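Long-range contact in pesticidal crystal protein Cry4Aa (Bacillus thuringiensis, PDB 2C9K), which kills mosquito larvae by binding to midgut epithelial cells and causing their colloid-osmotic lysis, as a pore-forming, receptor-recognising crystal toxin: residues A[153-158]-A[244-249]. Sequence-based numbering, arbitrary orientation.
Sequences VLNQAV and PNYDVG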
loop_
_atom_site.group_PDB
_atom_site.type_symbol
_atom_site.label_atom_id
_atom_site.label_comp_id
_atom_site.label_asym_id
_atom_site.label_seq_id
_atom_site.Cartn_x
_atom_site.Cartn_y
_atom_site.Cartn_z
ATOM N N VAL A 153 -18.826 10.436 -3.922
ATOM C CA VAL A 153 -20.042 11.232 -3.980
ATOM C C VAL A 153 -21.012 10.768 -2.903
ATOM O O VAL A 153 -21.720 11.576 -2.317
ATOM C CB VAL A 153 -20.725 11.151 -5.358
ATOM C CG1 VAL A 153 -22.087 11.819 -5.300
ATOM C CG2 VAL A 153 -19.860 11.845 -6.403
ATOM N N LEU A 154 -21.046 9.469 -2.636
ATOM C CA LEU A 154 -21.930 8.960 -1.599
ATOM C C LEU A 154 -21.465 9.465 -0.228
ATOM O O LEU A 154 -22.273 9.918 0.582
ATOM C CB LEU A 154 -21.949 7.435 -1.628
ATOM C CG LEU A 154 -22.656 6.853 -2.849
ATOM C CD1 LEU A 154 -22.454 5.345 -2.911
ATOM C CD2 LEU A 154 -24.136 7.195 -2.767
ATOM N N ASN A 155 -20.163 9.391 0.025
ATOM C CA ASN A 155 -19.608 9.857 1.292
ATOM C C ASN A 155 -19.960 11.324 1.419
ATOM O O ASN A 155 -20.291 11.803 2.501
ATOM C CB ASN A 155 -18.075 9.672 1.314
ATOM C CG ASN A 155 -17.412 10.329 2.526
ATOM O OD1 ASN A 155 -17.102 11.519 2.513
ATOM N ND2 ASN A 155 -17.201 9.551 3.579
ATOM N N GLN A 156 -19.903 12.026 0.295
ATOM C CA GLN A 156 -20.208 13.451 0.263
ATOM C C GLN A 156 -21.700 13.685 0.523
ATOM O O GLN A 156 -22.076 14.540 1.327
ATOM C CB GLN A 156 -19.798 14.038 -1.093
ATOM C CG GLN A 156 -19.803 15.553 -1.140
ATOM C CD GLN A 156 -21.195 16.149 -0.950
ATOM O OE1 GLN A 156 -22.041 16.092 -1.851
ATOM N NE2 GLN A 156 -21.441 16.711 0.231
ATOM N N ALA A 157 -22.538 12.906 -0.157
ATOM C CA ALA A 157 -23.985 12.996 -0.019
ATOM C C ALA A 157 -24.378 12.838 1.436
ATOM O O ALA A 157 -25.179 13.608 1.955
ATOM C CB ALA A 157 -24.660 11.916 -0.856
ATOM N N VAL A 158 -23.820 11.828 2.092
ATOM C CA VAL A 158 -24.120 11.597 3.493
ATOM C C VAL A 158 -23.763 12.828 4.312
ATOM O O VAL A 158 -24.554 13.290 5.125
ATOM C CB VAL A 158 -23.346 10.390 4.032
ATOM C CG1 VAL A 158 -23.463 10.327 5.538
ATOM C CG2 VAL A 158 -23.897 9.118 3.421
ATOM N N PRO A 244 -12.582 2.290 3.741
ATOM C CA PRO A 244 -13.263 2.327 5.036
ATOM C C PRO A 244 -13.342 3.724 5.608
ATOM O O PRO A 244 -14.169 3.999 6.461
ATOM C CB PRO A 244 -12.413 1.398 5.896
ATOM C CG PRO A 244 -11.869 0.423 4.899
ATOM C CD PRO A 244 -11.459 1.340 3.775
ATOM N N ASN A 245 -12.469 4.604 5.145
ATOM C CA ASN A 245 -12.464 5.979 5.631
ATOM C C ASN A 245 -13.700 6.707 5.117
ATOM O O ASN A 245 -14.105 7.727 5.673
ATOM C CB ASN A 245 -11.205 6.708 5.156
ATOM C CG ASN A 245 -9.923 6.056 5.654
ATOM O OD1 ASN A 245 -8.823 6.509 5.327
ATOM N ND2 ASN A 245 -10.054 4.994 6.447
ATOM N N TYR A 246 -14.297 6.184 4.049
ATOM C CA TYR A 246 -15.486 6.799 3.482
ATOM C C TYR A 246 -16.704 6.535 4.358
ATOM O O TYR A 246 -17.762 7.118 4.126
ATOM C CB TYR A 246 -15.755 6.273 2.070
ATOM C CG TYR A 246 -14.812 6.804 1.002
ATOM C CD1 TYR A 246 -14.694 8.177 0.759
ATOM C CD2 TYR A 246 -14.042 5.937 0.228
ATOM C CE1 TYR A 246 -13.828 8.670 -0.226
ATOM C CE2 TYR A 246 -13.178 6.424 -0.757
ATOM C CZ TYR A 246 -13.073 7.788 -0.974
ATOM O OH TYR A 246 -12.191 8.264 -1.920
ATOM N N ASP A 247 -16.562 5.663 5.356
ATOM C CA ASP A 247 -17.673 5.339 6.253
ATOM C C ASP A 247 -17.902 6.480 7.227
ATOM O O ASP A 247 -17.384 6.476 8.343
ATOM C CB ASP A 247 -17.388 4.045 7.025
ATOM C CG ASP A 247 -18.545 3.629 7.946
ATOM O OD1 ASP A 247 -18.737 2.409 8.149
ATOM O OD2 ASP A 247 -19.255 4.508 8.480
ATOM N N VAL A 248 -18.680 7.459 6.790
ATOM C CA VAL A 248 -18.994 8.621 7.599
ATOM C C VAL A 248 -19.416 8.244 9.011
ATOM O O VAL A 248 -19.269 9.027 9.947
ATOM C CB VAL A 248 -20.113 9.432 6.952
ATOM C CG1 VAL A 248 -20.510 10.579 7.860
ATOM C CG2 VAL A 248 -19.658 9.925 5.595
ATOM N N GLY A 249 -19.961 7.048 9.170
ATOM C CA GLY A 249 -20.375 6.624 10.491
ATOM C C GLY A 249 -19.164 6.427 11.376
ATOM O O GLY A 249 -19.079 7.015 12.452
#
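Asn155, on the helical segment 153-158, and Tyr246, at the end of a 3-10 segment that unwinds into loop, bring their backbones closest, with 5.6 Å between the two CA atoms. The side chain of Asn155 bridges the remaining distance. Its CG lies anti to the backbone N (chi1 172°), and the amide nitrogen ND2 donates to the carbonyl O of Tyr246 over 2.6 Å, with an N-H...O angle of 157°. The acceptor lies almost in the plane of the Asn155 amide, whereas ND2 sits above the carbonyl plane of Tyr246, about 40° out of it. The same oxygen takes a weak bond from Val248 N across the inverse gamma turn centred on Asp247, so Asn155 adds a second donor from the helix just where the 3-10 segment ends.

Van der Waals contacts flank this bond on two sides. On one flank, CB of Asn155 approaches CD1 of the Tyr246 ring obliquely at 3.7 Å, while CG of Asn155 lies at the ring edge, in its plane. On the other, the methyl CG2 of Val248 packs against the Asn155 amide. One helical turn on comes an apolar pair: CG1 of Val158 meets CB of Val248 at 3.7 Å and CG1 of Val248 at 3.8 Å, the two side chains lying antiparallel beside one another.

Tyr246 OH hydrogen-bonds ND2 of Asn148, earlier on the same helix, a second tie between loop and helix; Asp247 OD2 instead bonds Tyr183 OH. The contact belongs to the helical N-terminal domain of the delta endotoxin, where it joins helix 140-164 to the loop that runs from helix 222-240 toward strand 255-256. Helix 183-208 packs alongside, with Leu186 against Val158 and Ile190 against Tyr246, and helix 103-123 touches Val153 and Ala157.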